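Local atomic coordinates of GTP pyrophosphokinase (PDB entry 3IBW), a protein that probably transfers pyrophosphate from ATP to GTP to make the alarmone pppGpp, the crystallised part being its ACT domain, likely a regulatory module. Residues Thr2-Gly7 against Val75-Asn80; Arg9-Asp14 against Ile44-Leu49; Asn20-Val25 against Asp64-Val69. The protein carries 1 engineered substitution. All blocks are in the same frame, centred on the assembly; numbering follows the deposited sequence.

Contact 1: residues Thr2-Gly7 against Val75-Asn80; sequences TDFLAG and VERLSN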
loop_
_atom_site.group_PDB
_atom_site.type_symbol
_atom_site.label_atom_id
_atom_site.label_comp_id
_atom_site.label_asym_id
_atom_site.label_seq_id
_atom_site.Cartn_x
_atom_site.Cartn_y
_atom_site.Cartn_z
ATOM N N THR A 2 -22.217 3.508 -11.458
ATOM C CA THR A 2 -20.751 3.759 -11.536
ATOM C C THR A 2 -20.041 3.252 -10.281
ATOM O O THR A 2 -20.677 2.697 -9.382
ATOM C CB THR A 2 -20.488 5.241 -11.742
ATOM N N ASP A 3 -18.727 3.447 -10.221
ATOM C CA ASP A 3 -17.933 2.966 -9.093
ATOM C C ASP A 3 -18.436 3.414 -7.730
ATOM O O ASP A 3 -18.905 4.539 -7.574
ATOM C CB ASP A 3 -16.465 3.387 -9.259
ATOM C CG ASP A 3 -15.781 2.697 -10.428
ATOM O OD1 ASP A 3 -16.469 2.002 -11.206
ATOM O OD2 ASP A 3 -14.548 2.859 -10.570
ATOM N N PHE A 4 -18.358 2.518 -6.749
ATOM C CA PHE A 4 -18.782 2.845 -5.392
ATOM C C PHE A 4 -17.645 2.524 -4.426
ATOM O O PHE A 4 -16.744 1.744 -4.747
ATOM C CB PHE A 4 -20.051 2.070 -5.001
ATOM C CG PHE A 4 -19.827 0.605 -4.779
ATOM C CD1 PHE A 4 -19.806 0.077 -3.492
ATOM C CD2 PHE A 4 -19.618 -0.247 -5.857
ATOM C CE1 PHE A 4 -19.585 -1.283 -3.283
ATOM C CE2 PHE A 4 -19.395 -1.605 -5.659
ATOM C CZ PHE A 4 -19.376 -2.123 -4.368
ATOM N N LEU A 5 -17.689 3.136 -3.248
ATOM C CA LEU A 5 -16.653 2.936 -2.243
ATOM C C LEU A 5 -16.877 1.665 -1.440
ATOM O O LEU A 5 -17.956 1.460 -0.875
ATOM C CB LEU A 5 -16.606 4.140 -1.292
ATOM C CG LEU A 5 -15.421 4.203 -0.321
ATOM C CD1 LEU A 5 -14.130 4.449 -1.100
ATOM C CD2 LEU A 5 -15.651 5.313 0.696
ATOM N N ALA A 6 -15.857 0.809 -1.402
ATOM C CA ALA A 6 -15.918 -0.439 -0.652
ATOM C C ALA A 6 -14.665 -0.595 0.209
ATOM O O ALA A 6 -13.606 -0.048 -0.109
ATOM C CB ALA A 6 -16.040 -1.630 -1.594
ATOM N N GLY A 7 -14.799 -1.342 1.302
ATOM C CA GLY A 7 -13.678 -1.571 2.194
ATOM C C GLY A 7 -13.326 -3.045 2.260
ATOM O O GLY A 7 -14.209 -3.905 2.195
ATOM N N VAL A 75 -9.709 -12.417 4.727
ATOM C CA VAL A 75 -9.988 -11.280 3.858
ATOM C C VAL A 75 -11.505 -11.124 3.997
ATOM O O VAL A 75 -12.262 -12.068 3.750
ATOM C CB VAL A 75 -9.636 -11.529 2.375
ATOM C CG1 VAL A 75 -10.001 -10.288 1.551
ATOM C CG2 VAL A 75 -8.151 -11.832 2.239
ATOM N N GLU A 76 -11.948 -9.946 4.410
ATOM C CA GLU A 76 -13.374 -9.698 4.584
ATOM C C GLU A 76 -13.710 -8.306 4.089
ATOM O O GLU A 76 -12.841 -7.431 4.031
ATOM C CB GLU A 76 -13.759 -9.807 6.072
ATOM C CG GLU A 76 -13.327 -8.604 6.923
ATOM C CD GLU A 76 -13.205 -8.912 8.416
ATOM O OE1 GLU A 76 -14.188 -8.713 9.163
ATOM O OE2 GLU A 76 -12.121 -9.374 8.832
ATOM N N ARG A 77 -14.966 -8.109 3.709
ATOM C CA ARG A 77 -15.416 -6.798 3.275
ATOM C C ARG A 77 -15.754 -5.992 4.539
ATOM O O ARG A 77 -16.388 -6.498 5.471
ATOM C CB ARG A 77 -16.667 -6.915 2.413
ATOM C CG ARG A 77 -17.182 -5.581 1.929
ATOM C CD ARG A 77 -18.333 -5.789 0.981
ATOM N NE ARG A 77 -18.963 -4.526 0.636
ATOM C CZ ARG A 77 -19.972 -4.413 -0.214
ATOM N NH1 ARG A 77 -20.460 -5.496 -0.803
ATOM N NH2 ARG A 77 -20.503 -3.221 -0.458
ATOM N N LEU A 78 -15.324 -4.737 4.558
ATOM C CA LEU A 78 -15.570 -3.833 5.681
ATOM C C LEU A 78 -16.823 -3.008 5.436
ATOM O O LEU A 78 -17.164 -2.726 4.287
ATOM C CB LEU A 78 -14.407 -2.851 5.839
ATOM C CG LEU A 78 -13.079 -3.322 6.429
ATOM C CD1 LEU A 78 -12.074 -2.179 6.404
ATOM C CD2 LEU A 78 -13.306 -3.806 7.860
ATOM N N SER A 79 -17.520 -2.636 6.509
ATOM C CA SER A 79 -18.700 -1.785 6.364
ATOM C C SER A 79 -18.514 -0.471 7.136
ATOM O O SER A 79 -17.641 -0.360 8.003
ATOM C CB SER A 79 -19.985 -2.496 6.809
ATOM O OG SER A 79 -19.970 -2.838 8.176
ATOM N N ASN A 80 -19.343 0.514 6.797
ATOM C CA ASN A 80 -19.299 1.863 7.371
ATOM C C ASN A 80 -18.457 2.744 6.424
ATOM O O ASN A 80 -18.357 3.969 6.657
ATOM C CB ASN A 80 -18.684 1.850 8.774
HETATM O O HOH W 1 -19.453 -0.576 0.554
HETATM O O HOH W 2 -17.583 -2.101 1.704
#
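Arg77 holds CG anti to its backbone N (chi1 -180°) and stays extended as far as NE, so its guanidinium is carried toward Phe4, whose CG takes the crowded position between backbone N and carbonyl carbon (chi1 71°). The two side chains meet tip to tip. Arg77 NH2 comes within 3.5 Å of Phe4 CE1 at the edge of the ring, near its plane, so this is no face-on cation-pi stack. The long, flexible arginine suits an exposed place because it spans the widening gap between strands and keeps its charged end in contact with water.

Behind this tip the backbones join directly through one short bond, Leu78 N to Gly7 O at 2.7 Å. It is nearly straight at the hydrogen, yet the donor stands well above the carbonyl plane. Strands 4-7 and 75-78 belong to the first and last strands of the ACT domain's beta-alpha-beta-beta-alpha-beta fold, which run antiparallel side by side and here open to 135°. Two waters bridge the opening. One accepts from Gly7 N and Arg77 NE and donates to Leu78 O, 2.7 Å from it. The other joins Leu5 O to Arg77 NH2. Both lie in the plane of the guanidinium at its edge, which would help to hold its rotation.

Leu78 CB packs 3.7 Å from Gly7 C, and glycine suits the place because a CB on Gly7 would collide with Leu78 CB. Nearby, Glu76 continues the backbone pairing to Arg9, while Ala6 and the side chain of Arg77 rest on Leu59 of helix 56-67.

Contact 2: residues Arg9-Asp14 against Ile44-Leu49; sequences RIVGED and IFTCNL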
loop_
_atom_site.group_PDB
_atom_site.type_symbol
_atom_site.label_atom_id
_atom_site.label_comp_id
_atom_site.label_asym_id
_atom_site.label_seq_id
_atom_site.Cartn_x
_atom_site.Cartn_y
_atom_site.Cartn_z
ATOM N N ARG A 9 -10.616 -5.799 4.451
ATOM C CA ARG A 9 -9.660 -5.966 5.536
ATOM C C ARG A 9 -8.917 -7.281 5.351
ATOM O O ARG A 9 -9.534 -8.335 5.183
ATOM C CB ARG A 9 -10.356 -5.963 6.896
ATOM C CG ARG A 9 -9.425 -6.324 8.056
ATOM C CD ARG A 9 -10.063 -5.968 9.385
ATOM N NE ARG A 9 -9.313 -6.453 10.542
ATOM C CZ ARG A 9 -8.314 -5.801 11.127
ATOM N NH1 ARG A 9 -7.914 -4.627 10.657
ATOM N NH2 ARG A 9 -7.734 -6.311 12.206
ATOM N N ILE A 10 -7.590 -7.205 5.381
ATOM C CA ILE A 10 -6.739 -8.379 5.226
ATOM C C ILE A 10 -5.887 -8.543 6.481
ATOM O O ILE A 10 -5.358 -7.566 7.010
ATOM C CB ILE A 10 -5.770 -8.223 4.021
ATOM C CG1 ILE A 10 -6.560 -7.915 2.750
ATOM C CG2 ILE A 10 -4.928 -9.491 3.833
ATOM C CD1 ILE A 10 -6.396 -6.486 2.275
ATOM N N VAL A 11 -5.773 -9.777 6.964
ATOM C CA VAL A 11 -4.947 -10.074 8.130
ATOM C C VAL A 11 -4.104 -11.281 7.701
ATOM O O VAL A 11 -4.630 -12.258 7.156
ATOM C CB VAL A 11 -5.800 -10.420 9.382
ATOM C CG1 VAL A 11 -4.871 -10.668 10.581
ATOM C CG2 VAL A 11 -6.771 -9.278 9.691
ATOM N N GLY A 12 -2.797 -11.204 7.937
ATOM C CA GLY A 12 -1.909 -12.282 7.544
ATOM C C GLY A 12 -0.638 -12.345 8.370
ATOM O O GLY A 12 -0.446 -11.546 9.278
ATOM N N GLU A 13 0.237 -13.286 8.035
ATOM C CA GLU A 13 1.489 -13.461 8.762
ATOM C C GLU A 13 2.533 -12.438 8.342
ATOM O O GLU A 13 2.680 -12.146 7.160
ATOM C CB GLU A 13 2.033 -14.876 8.528
ATOM C CG GLU A 13 2.351 -15.179 7.073
ATOM C CD GLU A 13 2.936 -16.570 6.871
ATOM O OE1 GLU A 13 2.755 -17.426 7.758
ATOM O OE2 GLU A 13 3.573 -16.804 5.822
ATOM N N ASP A 14 3.248 -11.882 9.314
ATOM C CA ASP A 14 4.288 -10.900 9.024
ATOM C C ASP A 14 5.606 -11.662 8.923
ATOM O O ASP A 14 6.433 -11.642 9.830
ATOM C CB ASP A 14 4.334 -9.849 10.141
ATOM C CG ASP A 14 5.470 -8.855 9.975
ATOM O OD1 ASP A 14 5.847 -8.546 8.824
ATOM O OD2 ASP A 14 5.977 -8.369 11.007
ATOM N N ILE A 44 2.051 -10.498 12.990
ATOM C CA ILE A 44 1.065 -10.436 11.920
ATOM C C ILE A 44 0.971 -9.022 11.347
ATOM O O ILE A 44 1.581 -8.078 11.863
ATOM C CB ILE A 44 -0.362 -10.861 12.420
ATOM C CG1 ILE A 44 -0.849 -9.902 13.512
ATOM C CG2 ILE A 44 -0.338 -12.316 12.946
ATOM C CD1 ILE A 44 -2.352 -9.923 13.705
ATOM N N PHE A 45 0.244 -8.888 10.246
ATOM C CA PHE A 45 0.022 -7.572 9.671
ATOM C C PHE A 45 -1.482 -7.470 9.439
ATOM O O PHE A 45 -2.163 -8.484 9.223
ATOM C CB PHE A 45 0.789 -7.372 8.342
ATOM C CG PHE A 45 0.196 -8.109 7.177
ATOM C CD1 PHE A 45 -0.904 -7.596 6.495
ATOM C CD2 PHE A 45 0.698 -9.347 6.801
ATOM C CE1 PHE A 45 -1.505 -8.317 5.468
ATOM C CE2 PHE A 45 0.103 -10.079 5.777
ATOM C CZ PHE A 45 -1.000 -9.560 5.106
ATOM N N THR A 46 -2.005 -6.254 9.533
ATOM C CA THR A 46 -3.411 -6.012 9.260
ATOM C C THR A 46 -3.397 -4.924 8.197
ATOM O O THR A 46 -2.501 -4.072 8.173
ATOM C CB THR A 46 -4.193 -5.521 10.496
ATOM O OG1 THR A 46 -3.591 -4.331 11.009
ATOM C CG2 THR A 46 -4.208 -6.592 11.569
ATOM N N CYS A 47 -4.376 -4.963 7.305
ATOM C CA CYS A 47 -4.458 -3.977 6.243
ATOM C C CYS A 47 -5.905 -3.650 5.931
ATOM O O CYS A 47 -6.664 -4.539 5.550
ATOM C CB CYS A 47 -3.794 -4.509 4.969
ATOM S SG CYS A 47 -3.793 -3.325 3.600
ATOM N N ASN A 48 -6.288 -2.389 6.115
ATOM C CA ASN A 48 -7.638 -1.935 5.792
ATOM C C ASN A 48 -7.468 -1.114 4.515
ATOM O O ASN A 48 -6.703 -0.151 4.476
ATOM C CB ASN A 48 -8.224 -1.069 6.909
ATOM C CG ASN A 48 -8.723 -1.890 8.082
ATOM O OD1 ASN A 48 -8.640 -3.120 8.082
ATOM N ND2 ASN A 48 -9.250 -1.212 9.089
ATOM N N LEU A 49 -8.196 -1.508 3.478
ATOM C CA LEU A 49 -8.130 -0.871 2.172
ATOM C C LEU A 49 -9.490 -0.332 1.754
ATOM O O LEU A 49 -10.494 -1.032 1.886
ATOM C CB LEU A 49 -7.652 -1.918 1.148
ATOM C CG LEU A 49 -7.799 -1.718 -0.366
ATOM C CD1 LEU A 49 -6.858 -0.620 -0.836
ATOM C CD2 LEU A 49 -7.484 -3.024 -1.091
#
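Cys47 O is held by two groups of the strand opposite: Ile10 N donates a nearly straight bond of 2.8 Å, lying in the carbonyl plane, and the CA-H of Arg9 adds a weaker contact. Ile10 O accepts from Cys47 N in return, which completes a hydrogen-bonded antiparallel pair. Gly12 and Phe45 form the next such pair, with Gly12 N reaching Phe45 O at 3.1 Å and Phe45 N reaching Gly12 O at 2.9 Å.

Phe45 has its CG in the crowded position between backbone N and carbonyl carbon (chi1 74°), which swings the ring across the neighbouring strand. Gly12 N lies over one face, toward the rim, and Phe45 CE2 comes to 3.5 Å from Gly12 CA. Glycine suits this spot because the ring occupies the space beside its CA. Glu13 O lies at the ring's edge, in its plane, and CG2 of Ile10 crosses obliquely at 4.0 Å from Phe45 CE1.

The face bearing Arg9, Val11, Thr46 and Asn48 is more polar. Arg9, extended from CG to NE, runs along OD1 of Asn48 and turns at its end so that NH1 donates to that oxygen at 3.1 Å. The bond is in the guanidinium plane but 33° above that of the amide. NH2 lies beside CG2 of Thr46, whose methyl also approaches Val11 CG2.

Asp14, just beyond the strand, makes a salt bridge to Arg34 of the second subunit. These are the two central strands of the ACT sheet. Strand 72-78 pairs with the other edge of segment 9-14, strand 32-41 lies next to strand 44-53, and Met18, Thr19 and Ile22 of helix 18-28 cover Phe45.

Contact 3: residues Asn20-Val25 against Asp64-Val69; sequences NQITGV and DKLRKV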
loop_
_atom_site.group_PDB
_atom_site.type_symbol
_atom_site.label_atom_id
_atom_site.label_comp_id
_atom_site.label_asym_id
_atom_site.label_seq_id
_atom_site.Cartn_x
_atom_site.Cartn_y
_atom_site.Cartn_z
ATOM N N ASN A 20 5.204 -6.585 1.695
ATOM C CA ASN A 20 5.538 -6.148 0.342
ATOM C C ASN A 20 4.706 -6.944 -0.672
ATOM O O ASN A 20 4.235 -6.389 -1.668
ATOM C CB ASN A 20 7.024 -6.373 0.042
ATOM C CG ASN A 20 7.907 -5.292 0.622
ATOM O OD1 ASN A 20 8.599 -4.576 -0.108
ATOM N ND2 ASN A 20 7.878 -5.154 1.939
ATOM N N GLN A 21 4.522 -8.242 -0.434
ATOM C CA GLN A 21 3.738 -9.052 -1.364
ATOM C C GLN A 21 2.292 -8.576 -1.460
ATOM O O GLN A 21 1.754 -8.442 -2.561
ATOM C CB GLN A 21 3.763 -10.538 -0.966
ATOM C CG GLN A 21 2.774 -11.394 -1.762
ATOM C CD GLN A 21 3.146 -12.867 -1.803
ATOM O OE1 GLN A 21 3.844 -13.368 -0.925
ATOM N NE2 GLN A 21 2.665 -13.569 -2.825
ATOM N N ILE A 22 1.668 -8.301 -0.316
ATOM C CA ILE A 22 0.276 -7.867 -0.310
ATOM C C ILE A 22 0.103 -6.484 -0.921
ATOM O O ILE A 22 -0.884 -6.212 -1.608
ATOM C CB ILE A 22 -0.315 -7.899 1.126
ATOM C CG1 ILE A 22 -0.672 -9.342 1.504
ATOM C CG2 ILE A 22 -1.559 -7.034 1.205
ATOM C CD1 ILE A 22 -1.647 -10.011 0.542
ATOM N N THR A 23 1.070 -5.612 -0.669
ATOM C CA THR A 23 1.015 -4.271 -1.218
ATOM C C THR A 23 1.144 -4.372 -2.747
ATOM O O THR A 23 0.510 -3.614 -3.475
ATOM C CB THR A 23 2.137 -3.386 -0.631
ATOM O OG1 THR A 23 1.964 -3.281 0.792
ATOM C CG2 THR A 23 2.082 -1.988 -1.234
ATOM N N GLY A 24 1.950 -5.321 -3.224
ATOM C CA GLY A 24 2.117 -5.508 -4.658
ATOM C C GLY A 24 0.838 -5.987 -5.337
ATOM O O GLY A 24 0.495 -5.532 -6.430
ATOM N N VAL A 25 0.134 -6.914 -4.689
ATOM C CA VAL A 25 -1.125 -7.458 -5.204
ATOM C C VAL A 25 -2.149 -6.336 -5.324
ATOM O O VAL A 25 -2.867 -6.231 -6.323
ATOM C CB VAL A 25 -1.695 -8.541 -4.249
ATOM C CG1 VAL A 25 -3.118 -8.912 -4.659
ATOM C CG2 VAL A 25 -0.799 -9.769 -4.269
ATOM N N ASP A 64 -10.907 -12.422 -3.484
ATOM C CA ASP A 64 -10.489 -13.802 -3.740
ATOM C C ASP A 64 -8.991 -13.863 -4.086
ATOM O O ASP A 64 -8.296 -14.778 -3.651
ATOM C CB ASP A 64 -11.332 -14.419 -4.864
ATOM C CG ASP A 64 -12.736 -14.776 -4.403
ATOM O OD1 ASP A 64 -13.007 -14.692 -3.184
ATOM O OD2 ASP A 64 -13.567 -15.154 -5.253
ATOM N N LYS A 65 -8.501 -12.897 -4.863
ATOM C CA LYS A 65 -7.081 -12.827 -5.220
ATOM C C LYS A 65 -6.224 -12.680 -3.957
ATOM O O LYS A 65 -5.186 -13.324 -3.818
ATOM C CB LYS A 65 -6.804 -11.628 -6.129
ATOM C CG LYS A 65 -7.041 -11.889 -7.604
ATOM C CD LYS A 65 -6.107 -11.038 -8.457
ATOM C CE LYS A 65 -4.667 -11.552 -8.407
ATOM N NZ LYS A 65 -4.288 -12.331 -9.626
ATOM N N LEU A 66 -6.656 -11.819 -3.043
ATOM C CA LEU A 66 -5.933 -11.604 -1.794
ATOM C C LEU A 66 -6.002 -12.827 -0.881
ATOM O O LEU A 66 -5.017 -13.168 -0.229
ATOM C CB LEU A 66 -6.515 -10.404 -1.048
ATOM C CG LEU A 66 -6.227 -9.029 -1.659
ATOM C CD1 LEU A 66 -7.255 -8.020 -1.182
ATOM C CD2 LEU A 66 -4.820 -8.588 -1.284
ATOM N N ARG A 67 -7.155 -13.492 -0.846
ATOM C CA ARG A 67 -7.321 -14.646 0.029
ATOM C C ARG A 67 -6.482 -15.836 -0.417
ATOM O O ARG A 67 -6.118 -16.683 0.400
ATOM C CB ARG A 67 -8.813 -15.031 0.142
ATOM C CG ARG A 67 -9.150 -15.830 1.406
ATOM C CD ARG A 67 -10.637 -16.177 1.521
ATOM N NE ARG A 67 -11.485 -15.000 1.712
ATOM C CZ ARG A 67 -12.130 -14.375 0.735
ATOM N NH1 ARG A 67 -12.028 -14.814 -0.510
ATOM N NH2 ARG A 67 -12.884 -13.318 1.001
ATOM N N LYS A 68 -6.155 -15.885 -1.707
ATOM C CA LYS A 68 -5.358 -16.978 -2.246
ATOM C C LYS A 68 -3.859 -16.830 -2.013
ATOM O O LYS A 68 -3.095 -17.751 -2.299
ATOM C CB LYS A 68 -5.643 -17.154 -3.742
ATOM C CG LYS A 68 -6.996 -17.794 -4.025
ATOM C CD LYS A 68 -7.255 -17.927 -5.520
ATOM C CE LYS A 68 -8.667 -18.427 -5.790
ATOM N NZ LYS A 68 -9.203 -17.891 -7.074
ATOM N N VAL A 69 -3.433 -15.682 -1.499
ATOM C CA VAL A 69 -2.017 -15.481 -1.221
ATOM C C VAL A 69 -1.647 -16.296 0.025
ATOM O O VAL A 69 -2.184 -16.071 1.112
ATOM C CB VAL A 69 -1.693 -13.989 -0.975
ATOM C CG1 VAL A 69 -0.236 -13.836 -0.559
ATOM C CG2 VAL A 69 -1.964 -13.190 -2.248
#
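Helical turn 20-25 comes alongside the C-terminal part of helix 56-67, with CA of Val25 and CA of Leu66 7.2 Å apart, and the chain leaving that helix brings Val69 back against the same side.

Leu66 touches two partners with its CD2 methyl, lying 3.8 Å from Val25 CG1 and 3.9 Å from Ile22 CD1. Leu66 crosses Ile22 at about a right angle and Val25 obliquely, so the contact is made by methyl tips and not along the lengths of the chains. Val69 meets Val25 tip to tip, CG2 to CG2 at 4.1 Å. Its other methyl, CG1, touches Ile22 CD1 and, toward the surface, the amide end of Gln21, coming to 3.7 Å from NE2. The extended glutamine suits this margin: its CG and the flat amide carbon lie against the valine methyl, and the residue as a whole is exposed, where a polar group is well placed. A backbone bond from Val69 N to Leu66 O, 3.2 Å long, helps place the two apolar residues together.

Both helices lie on one face of the ACT sheet. Beneath them Ile22 packs on Val72 and Leu66 on Val75, both of strand 72-78, while Thr23, on another side of helix 18-28, packs on Ile36 of the second subunit.

How the contacts relate
Contact 1 lies at the surface, whereas contacts 2 and 3 are partly buried and closer to the centre of the chain. Contacts 1 and 2 both use strand 4-13 and belong to one sheet; they meet where Leu78 packs on Arg9 and Asn48. Their chemistry differs with place: regular direct pairing in the middle of the sheet gives way to a single direct bond supplemented by water bridges where the strands diverge. Contact 3 depends on apolar side chains in the helical layer. It touches contact 2 through Ile22 on Phe45 and Leu66 on Ile10, and contact 1 through Arg67, whose NH2 probably bonds to Val75 O.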